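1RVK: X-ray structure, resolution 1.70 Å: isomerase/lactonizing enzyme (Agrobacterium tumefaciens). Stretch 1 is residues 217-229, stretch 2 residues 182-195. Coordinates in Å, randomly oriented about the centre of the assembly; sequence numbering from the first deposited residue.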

ATOM      1  N   LEU A 217       2.315 -19.210  15.736  1.00 13.09           N
ATOM      2  CA  LEU A 217       1.419 -20.363  15.777  1.00 14.85           C
ATOM      3  C   LEU A 217       0.348 -20.130  16.846  1.00 14.46           C
ATOM      4  O   LEU A 217      -0.828 -20.431  16.640  1.00 14.61           O
ATOM      5  CB  LEU A 217       2.204 -21.643  16.102  1.00 15.52           C
ATOM      6  CG  LEU A 217       1.373 -22.927  16.234  1.00 16.09           C
ATOM      7  CD1 LEU A 217       0.763 -23.279  14.883  1.00 17.22           C
ATOM      8  CD2 LEU A 217       2.248 -24.073  16.729  1.00 16.06           C
ATOM      9  N   ALA A 218       0.764 -19.586  17.985  1.00 15.49           N
ATOM     10  CA  ALA A 218      -0.159 -19.303  19.079  1.00 13.96           C
ATOM     11  C   ALA A 218      -1.158 -18.233  18.646  1.00 14.88           C
ATOM     12  O   ALA A 218      -2.347 -18.304  18.963  1.00 13.10           O
ATOM     13  CB  ALA A 218       0.610 -18.837  20.304  1.00 17.35           C
ATOM     14  N   LEU A 219      -0.667 -17.232  17.926  1.00 14.27           N
ATOM     15  CA  LEU A 219      -1.530 -16.162  17.445  1.00 14.59           C
ATOM     16  C   LEU A 219      -2.536 -16.731  16.439  1.00 14.41           C
ATOM     17  O   LEU A 219      -3.743 -16.519  16.563  1.00 14.74           O
ATOM     18  CB  LEU A 219      -0.679 -15.063  16.795  1.00 15.14           C
ATOM     19  CG  LEU A 219      -1.354 -13.808  16.226  1.00 18.64           C
ATOM     20  CD1 LEU A 219      -2.068 -14.142  14.940  1.00 23.99           C
ATOM     21  CD2 LEU A 219      -2.318 -13.221  17.243  1.00 19.46           C
ATOM     22  N   GLY A 220      -2.033 -17.461  15.451  1.00 13.93           N
ATOM     23  CA  GLY A 220      -2.905 -18.038  14.442  1.00 15.57           C
ATOM     24  C   GLY A 220      -3.955 -18.973  15.013  1.00 18.28           C
ATOM     25  O   GLY A 220      -5.108 -18.960  14.584  1.00 17.43           O
ATOM     26  N   ARG A 221      -3.555 -19.793  15.979  1.00 19.79           N
ATOM     27  CA  ARG A 221      -4.475 -20.731  16.606  1.00 25.78           C
ATOM     28  C   ARG A 221      -5.606 -20.002  17.322  1.00 24.94           C
ATOM     29  O   ARG A 221      -6.751 -20.454  17.317  1.00 22.46           O
ATOM     30  CB  ARG A 221      -3.729 -21.624  17.599  1.00 32.07           C
ATOM     31  CG  ARG A 221      -2.850 -22.665  16.936  1.00 41.59           C
ATOM     32  CD  ARG A 221      -2.238 -23.610  17.959  1.00 51.91           C
ATOM     33  NE  ARG A 221      -1.635 -24.777  17.320  1.00 58.39           N
ATOM     34  CZ  ARG A 221      -2.319 -25.697  16.646  1.00 62.30           C
ATOM     35  NH1 ARG A 221      -3.636 -25.591  16.520  1.00 64.84           N
ATOM     36  NH2 ARG A 221      -1.686 -26.722  16.091  1.00 64.65           N
ATOM     37  N   GLY A 222      -5.275 -18.874  17.938  1.00 24.97           N
ATOM     38  CA  GLY A 222      -6.279 -18.100  18.645  1.00 27.53           C
ATOM     39  C   GLY A 222      -7.265 -17.462  17.686  1.00 28.53           C
ATOM     40  O   GLY A 222      -8.428 -17.259  18.025  1.00 28.57           O
ATOM     41  N   LEU A 223      -6.799 -17.148  16.483  1.00 29.58           N
ATOM     42  CA  LEU A 223      -7.645 -16.529  15.467  1.00 32.14           C
ATOM     43  C   LEU A 223      -8.718 -17.483  14.956  1.00 35.20           C
ATOM     44  O   LEU A 223      -9.783 -17.050  14.520  1.00 35.14           O
ATOM     45  CB  LEU A 223      -6.789 -16.053  14.291  1.00 31.40           C
ATOM     46  CG  LEU A 223      -6.113 -14.682  14.375  1.00 31.49           C
ATOM     47  CD1 LEU A 223      -5.562 -14.434  15.757  1.00 33.28           C
ATOM     48  CD2 LEU A 223      -5.011 -14.610  13.333  1.00 29.33           C
ATOM     49  N   GLU A 224      -8.430 -18.779  15.010  1.00 38.27           N
ATOM     50  CA  GLU A 224      -9.360 -19.801  14.540  1.00 41.26           C
ATOM     51  C   GLU A 224     -10.772 -19.655  15.099  1.00 39.04           C
ATOM     52  O   GLU A 224     -11.744 -19.647  14.345  1.00 37.47           O
ATOM     53  CB  GLU A 224      -8.823 -21.197  14.875  1.00 47.40           C
ATOM     54  CG  GLU A 224      -8.483 -22.043  13.653  1.00 56.93           C
ATOM     55  CD  GLU A 224      -9.707 -22.389  12.816  1.00 61.76           C
ATOM     56  OE1 GLU A 224     -10.416 -21.458  12.377  1.00 64.87           O
ATOM     57  OE2 GLU A 224      -9.958 -23.594  12.594  1.00 64.42           O
ATOM     58  N   LYS A 225     -10.884 -19.542  16.418  1.00 36.49           N
ATOM     59  CA  LYS A 225     -12.191 -19.413  17.051  1.00 33.80           C
ATOM     60  C   LYS A 225     -12.899 -18.092  16.757  1.00 30.01           C
ATOM     61  O   LYS A 225     -14.086 -17.945  17.054  1.00 29.06           O
ATOM     62  CB  LYS A 225     -12.070 -19.605  18.568  1.00 37.93           C
ATOM     63  CG  LYS A 225     -10.924 -18.849  19.217  1.00 40.93           C
ATOM     64  CD  LYS A 225      -9.615 -19.625  19.131  1.00 44.51           C
ATOM     65  CE  LYS A 225      -9.657 -20.887  19.983  1.00 46.51           C
ATOM     66  NZ  LYS A 225      -8.347 -21.605  19.996  1.00 48.67           N
ATOM     67  N   LEU A 226     -12.185 -17.137  16.169  1.00 24.71           N
ATOM     68  CA  LEU A 226     -12.774 -15.838  15.849  1.00 21.95           C
ATOM     69  C   LEU A 226     -13.209 -15.699  14.393  1.00 19.94           C
ATOM     70  O   LEU A 226     -13.767 -14.677  14.003  1.00 17.88           O
ATOM     71  CB  LEU A 226     -11.805 -14.707  16.200  1.00 22.87           C
ATOM     72  CG  LEU A 226     -11.510 -14.465  17.683  1.00 23.74           C
ATOM     73  CD1 LEU A 226     -12.816 -14.223  18.425  1.00 24.64           C
ATOM     74  CD2 LEU A 226     -10.790 -15.656  18.272  1.00 28.58           C
ATOM     75  N   GLY A 227     -12.939 -16.722  13.589  1.00 18.63           N
ATOM     76  CA  GLY A 227     -13.339 -16.694  12.194  1.00 18.84           C
ATOM     77  C   GLY A 227     -12.748 -15.596  11.327  1.00 16.66           C
ATOM     78  O   GLY A 227     -13.442 -15.048  10.467  1.00 16.65           O
ATOM     79  N   PHE A 228     -11.475 -15.272  11.538  1.00 14.92           N
ATOM     80  CA  PHE A 228     -10.817 -14.237  10.745  1.00 14.85           C
ATOM     81  C   PHE A 228     -10.511 -14.738   9.334  1.00 14.64           C
ATOM     82  O   PHE A 228     -10.235 -15.922   9.136  1.00 15.31           O
ATOM     83  CB  PHE A 228      -9.517 -13.778  11.422  1.00 12.73           C
ATOM     84  CG  PHE A 228      -9.698 -12.638  12.388  1.00 13.54           C
ATOM     85  CD1 PHE A 228      -8.865 -11.522  12.322  1.00 11.27           C
ATOM     86  CD2 PHE A 228     -10.702 -12.668  13.351  1.00 12.62           C
ATOM     87  CE1 PHE A 228      -9.029 -10.446  13.205  1.00 12.54           C
ATOM     88  CE2 PHE A 228     -10.876 -11.598  14.240  1.00 12.41           C
ATOM     89  CZ  PHE A 228     -10.039 -10.485  14.165  1.00 13.52           C
ATOM     90  N   ASP A 229     -10.557 -13.822   8.368  1.00 13.77           N
ATOM     91  CA  ASP A 229     -10.312 -14.129   6.961  1.00 13.84           C
ATOM     92  C   ASP A 229      -8.856 -14.433   6.640  1.00 12.83           C
ATOM     93  O   ASP A 229      -8.569 -15.264   5.781  1.00 12.28           O
ATOM     94  CB  ASP A 229     -10.780 -12.972   6.079  1.00 16.57           C
ATOM     95  CG  ASP A 229     -12.259 -13.035   5.769  1.00 19.66           C
ATOM     96  OD1 ASP A 229     -13.009 -13.679   6.533  1.00 21.34           O
ATOM     97  OD2 ASP A 229     -12.672 -12.425   4.758  1.00 22.50           O
TER
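Stretch 2 (182-195) DVKMDLKACAAVRE

Stretch 2 is a loop residue, Asp182, followed by a helix from Val183 that continues past Glu195. It packs against the helix of stretch 1 and the turn that follows it. The two helices run in nearly the same direction. Their axes cross at -21° and come within 9.7 Å of each other. The CA atoms of Leu219 and Val183 are 5.9 Å apart. Those of Gly222 and Leu187, and of Leu226 and Ala191, are 6.6 Å apart in each case. The two stretches together bury 570 Å².

Asp182 caps the helix of stretch 2. Its chi1 is t, and OD1 accepts from Met185 N at 3.1 Å. A weak bond from Lys184 N to the same OD1 measures 2.9 Å. Met185 is selenomethionine and takes no part in the contact; Lys184 points away from stretch 1.

Val183 points toward stretch 1 with chi1 t. Its CG1 lies 3.9 Å from Leu219 CA and 4.3 Å from Ala218 CB. The CA-to-CB bond of Leu219 points sideways, but the rotamer (chi1 t, chi2 m) brings the end of the side chain nearer. Its CD2 is 4.1 Å from Asp186 CB.

Leu187 is the knob of the interface. Its CA-to-CB bond points sideways, and with chi1 m and chi2 t the side chain reaches in among Ala218, Leu219, Gly222 and Leu223. Leu187 CD2 is 3.8 Å from Leu219 CD2 and 3.7 Å from Gly222 C. Leu223, with chi1 m and chi2 p, brings its CD1 to a tight 3.2 Å from Leu187 CD2. Gly222 leaves space for the knob: an ideal CB there would lie 2.5 Å from Leu187 CD1, a clash.

One turn further along stretch 2, Ala191 offers a small surface to Leu226. Leu226 points toward stretch 2 with chi1 and chi2 both m. Its CD1 lies 3.9 Å from Ala191 CA and 4.0 Å from Arg194 CB.

Glu224 to Gly227 form a type I beta turn, and Gly227 closes the helix end in a Schellman motif. Its phi of 61° favours glycine. Arg194 meets this turn. Its chi1 is t, but chi2 and chi3 are both p, so the chain is folded rather than extended. The edge of the guanidinium faces the backbone of the turn. Arg194 NE donates to Leu226 O at 2.7 Å, and Arg194 NH2 donates to the same Leu226 O at 3.0 Å. Water 1 accepts from Arg194 NH2 at 3.2 Å and donates to Asp229 OD1 at 2.6 Å, so it links the two side chains.

Phe228 has chi1 m. Its CA-to-CB bond points sideways, but the ring reaches back to stretch 2. Phe228 CZ is 3.5 Å from Cys190 CB. Cys190 points toward stretch 1 with chi1 m. Its SG lies 4.4 Å from the centroid of the Phe228 ring, in an oblique sulfur-aromatic contact.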

ATOM      1  N   ASP A 182       2.841  -8.528  22.297  1.00 14.09           N
ATOM      2  CA  ASP A 182       2.241  -9.484  23.224  1.00 16.27           C
ATOM      3  C   ASP A 182       1.110 -10.221  22.508  1.00 14.54           C
ATOM      4  O   ASP A 182       0.071  -9.631  22.209  1.00 13.88           O
ATOM      5  CB  ASP A 182       1.699  -8.746  24.455  1.00 16.71           C
ATOM      6  CG  ASP A 182       1.259  -9.688  25.557  1.00 21.05           C
ATOM      7  OD1 ASP A 182       0.432 -10.583  25.289  1.00 21.46           O
ATOM      8  OD2 ASP A 182       1.736  -9.528  26.698  1.00 24.45           O
ATOM      9  N   VAL A 183       1.321 -11.505  22.224  1.00 13.90           N
ATOM     10  CA  VAL A 183       0.321 -12.307  21.526  1.00 14.09           C
ATOM     11  C   VAL A 183      -1.035 -12.293  22.218  1.00 13.04           C
ATOM     12  O   VAL A 183      -2.068 -12.211  21.560  1.00 13.42           O
ATOM     13  CB  VAL A 183       0.781 -13.776  21.373  1.00 14.62           C
ATOM     14  CG1 VAL A 183      -0.351 -14.627  20.805  1.00 15.72           C
ATOM     15  CG2 VAL A 183       1.992 -13.840  20.455  1.00 14.96           C
ATOM     16  N   LYS A 184      -1.034 -12.374  23.543  1.00 14.79           N
ATOM     17  CA  LYS A 184      -2.293 -12.369  24.274  1.00 15.59           C
ATOM     18  C   LYS A 184      -3.068 -11.071  24.071  1.00 15.06           C
ATOM     19  O   LYS A 184      -4.287 -11.098  23.933  1.00 14.88           O
ATOM     20  CB  LYS A 184      -2.051 -12.615  25.764  1.00 18.26           C
ATOM     21  CG  LYS A 184      -1.637 -14.044  26.064  1.00 22.98           C
ATOM     22  CD  LYS A 184      -1.456 -14.275  27.553  1.00 26.89           C
ATOM     23  CE  LYS A 184      -1.127 -15.734  27.839  1.00 31.38           C
ATOM     24  NZ  LYS A 184       0.117 -16.170  27.142  1.00 32.58           N
HETATM   25  N   MSE A 185      -2.365  -9.942  24.055  1.00 15.64           N
HETATM   26  CA  MSE A 185      -3.021  -8.652  23.854  1.00 15.74           C
HETATM   27  C   MSE A 185      -3.592  -8.576  22.446  1.00 14.84           C
HETATM   28  O   MSE A 185      -4.719  -8.122  22.248  1.00 14.93           O
HETATM   29  CB  MSE A 185      -2.036  -7.498  24.072  1.00 17.36           C
HETATM   30  CG  MSE A 185      -1.720  -7.206  25.529  1.00 18.58           C
HETATM   31 SE   MSE A 185      -3.282  -6.601  26.512  1.00 28.75          SE
HETATM   32  CE  MSE A 185      -3.304  -4.768  25.939  1.00 23.73           C
ATOM     33  N   ASP A 186      -2.810  -9.019  21.465  1.00 13.90           N
ATOM     34  CA  ASP A 186      -3.259  -9.009  20.076  1.00 12.83           C
ATOM     35  C   ASP A 186      -4.554  -9.804  19.935  1.00 13.32           C
ATOM     36  O   ASP A 186      -5.495  -9.368  19.267  1.00 13.20           O
ATOM     37  CB  ASP A 186      -2.183  -9.619  19.170  1.00 13.84           C
ATOM     38  CG  ASP A 186      -0.941  -8.754  19.069  1.00 15.37           C
ATOM     39  OD1 ASP A 186       0.041  -9.195  18.428  1.00 15.21           O
ATOM     40  OD2 ASP A 186      -0.942  -7.633  19.622  1.00 13.99           O
ATOM     41  N   LEU A 187      -4.605 -10.974  20.565  1.00 13.49           N
ATOM     42  CA  LEU A 187      -5.796 -11.812  20.491  1.00 13.54           C
ATOM     43  C   LEU A 187      -6.987 -11.165  21.188  1.00 14.82           C
ATOM     44  O   LEU A 187      -8.122 -11.333  20.749  1.00 12.70           O
ATOM     45  CB  LEU A 187      -5.523 -13.194  21.089  1.00 15.07           C
ATOM     46  CG  LEU A 187      -4.696 -14.134  20.206  1.00 17.14           C
ATOM     47  CD1 LEU A 187      -4.349 -15.404  20.969  1.00 17.14           C
ATOM     48  CD2 LEU A 187      -5.484 -14.459  18.950  1.00 17.77           C
ATOM     49  N   LYS A 188      -6.736 -10.432  22.271  1.00 14.56           N
ATOM     50  CA  LYS A 188      -7.826  -9.760  22.979  1.00 16.32           C
ATOM     51  C   LYS A 188      -8.434  -8.687  22.086  1.00 14.94           C
ATOM     52  O   LYS A 188      -9.645  -8.472  22.095  1.00 14.15           O
ATOM     53  CB  LYS A 188      -7.338  -9.101  24.270  1.00 16.75           C
ATOM     54  CG  LYS A 188      -7.033 -10.060  25.411  1.00 22.33           C
ATOM     55  CD  LYS A 188      -6.914  -9.287  26.719  1.00 24.93           C
ATOM     56  CE  LYS A 188      -6.205 -10.089  27.797  1.00 30.25           C
ATOM     57  NZ  LYS A 188      -4.745 -10.226  27.511  1.00 34.89           N
ATOM     58  N   ALA A 189      -7.587  -8.002  21.326  1.00 14.71           N
ATOM     59  CA  ALA A 189      -8.065  -6.962  20.422  1.00 12.83           C
ATOM     60  C   ALA A 189      -8.933  -7.602  19.348  1.00 14.49           C
ATOM     61  O   ALA A 189     -10.015  -7.110  19.033  1.00 13.42           O
ATOM     62  CB  ALA A 189      -6.891  -6.239  19.780  1.00 14.03           C
ATOM     63  N   CYS A 190      -8.452  -8.708  18.789  1.00 13.53           N
ATOM     64  CA  CYS A 190      -9.195  -9.410  17.751  1.00 12.96           C
ATOM     65  C   CYS A 190     -10.551  -9.879  18.264  1.00 13.19           C
ATOM     66  O   CYS A 190     -11.568  -9.758  17.572  1.00 14.10           O
ATOM     67  CB  CYS A 190      -8.388 -10.604  17.239  1.00 12.60           C
ATOM     68  SG  CYS A 190      -6.941 -10.113  16.261  1.00 15.78           S
ATOM     69  N   ALA A 191     -10.560 -10.413  19.479  1.00 13.00           N
ATOM     70  CA  ALA A 191     -11.791 -10.902  20.088  1.00 13.85           C
ATOM     71  C   ALA A 191     -12.761  -9.754  20.348  1.00 14.75           C
ATOM     72  O   ALA A 191     -13.968  -9.892  20.143  1.00 14.85           O
ATOM     73  CB  ALA A 191     -11.477 -11.624  21.391  1.00 15.64           C
ATOM     74  N   ALA A 192     -12.229  -8.630  20.818  1.00 14.66           N
ATOM     75  CA  ALA A 192     -13.047  -7.455  21.100  1.00 14.49           C
ATOM     76  C   ALA A 192     -13.724  -6.955  19.828  1.00 15.11           C
ATOM     77  O   ALA A 192     -14.900  -6.583  19.845  1.00 15.04           O
ATOM     78  CB  ALA A 192     -12.186  -6.352  21.703  1.00 15.84           C
ATOM     79  N   VAL A 193     -12.986  -6.945  18.721  1.00 13.88           N
ATOM     80  CA  VAL A 193     -13.554  -6.488  17.458  1.00 12.95           C
ATOM     81  C   VAL A 193     -14.630  -7.449  16.953  1.00 13.85           C
ATOM     82  O   VAL A 193     -15.694  -7.018  16.510  1.00 14.65           O
ATOM     83  CB  VAL A 193     -12.466  -6.323  16.375  1.00 12.94           C
ATOM     84  CG1 VAL A 193     -13.117  -6.045  15.020  1.00 12.04           C
ATOM     85  CG2 VAL A 193     -11.537  -5.169  16.749  1.00 11.20           C
ATOM     86  N   ARG A 194     -14.359  -8.747  17.021  1.00 13.90           N
ATOM     87  CA  ARG A 194     -15.332  -9.734  16.567  1.00 14.71           C
ATOM     88  C   ARG A 194     -16.617  -9.603  17.379  1.00 16.38           C
ATOM     89  O   ARG A 194     -17.718  -9.660  16.833  1.00 17.04           O
ATOM     90  CB  ARG A 194     -14.772 -11.155  16.708  1.00 15.82           C
ATOM     91  CG  ARG A 194     -15.808 -12.252  16.462  1.00 15.49           C
ATOM     92  CD  ARG A 194     -16.443 -12.123  15.082  1.00 16.22           C
ATOM     93  NE  ARG A 194     -15.567 -12.623  14.028  1.00 17.88           N
ATOM     94  CZ  ARG A 194     -15.662 -12.287  12.746  1.00 18.15           C
ATOM     95  NH1 ARG A 194     -16.598 -11.436  12.340  1.00 16.88           N
ATOM     96  NH2 ARG A 194     -14.817 -12.809  11.867  1.00 17.29           N
ATOM     97  N   GLU A 195     -16.472  -9.422  18.687  1.00 18.11           N
ATOM     98  CA  GLU A 195     -17.628  -9.287  19.563  1.00 21.68           C
ATOM     99  C   GLU A 195     -18.448  -8.048  19.215  1.00 21.40           C
ATOM    100  O   GLU A 195     -19.678  -8.071  19.264  1.00 19.43           O
ATOM    101  CB  GLU A 195     -17.170  -9.201  21.021  1.00 24.91           C
ATOM    102  CG  GLU A 195     -18.306  -9.050  22.022  1.00 33.41           C
ATOM    103  CD  GLU A 195     -19.159 -10.300  22.132  1.00 38.10           C
ATOM    104  OE1 GLU A 195     -19.686 -10.761  21.099  1.00 40.73           O
ATOM    105  OE2 GLU A 195     -19.304 -10.822  23.257  1.00 42.73           O
TER
HETATM  106  O   HOH W   1     -13.868 -12.746   8.792  1.00 24.20           O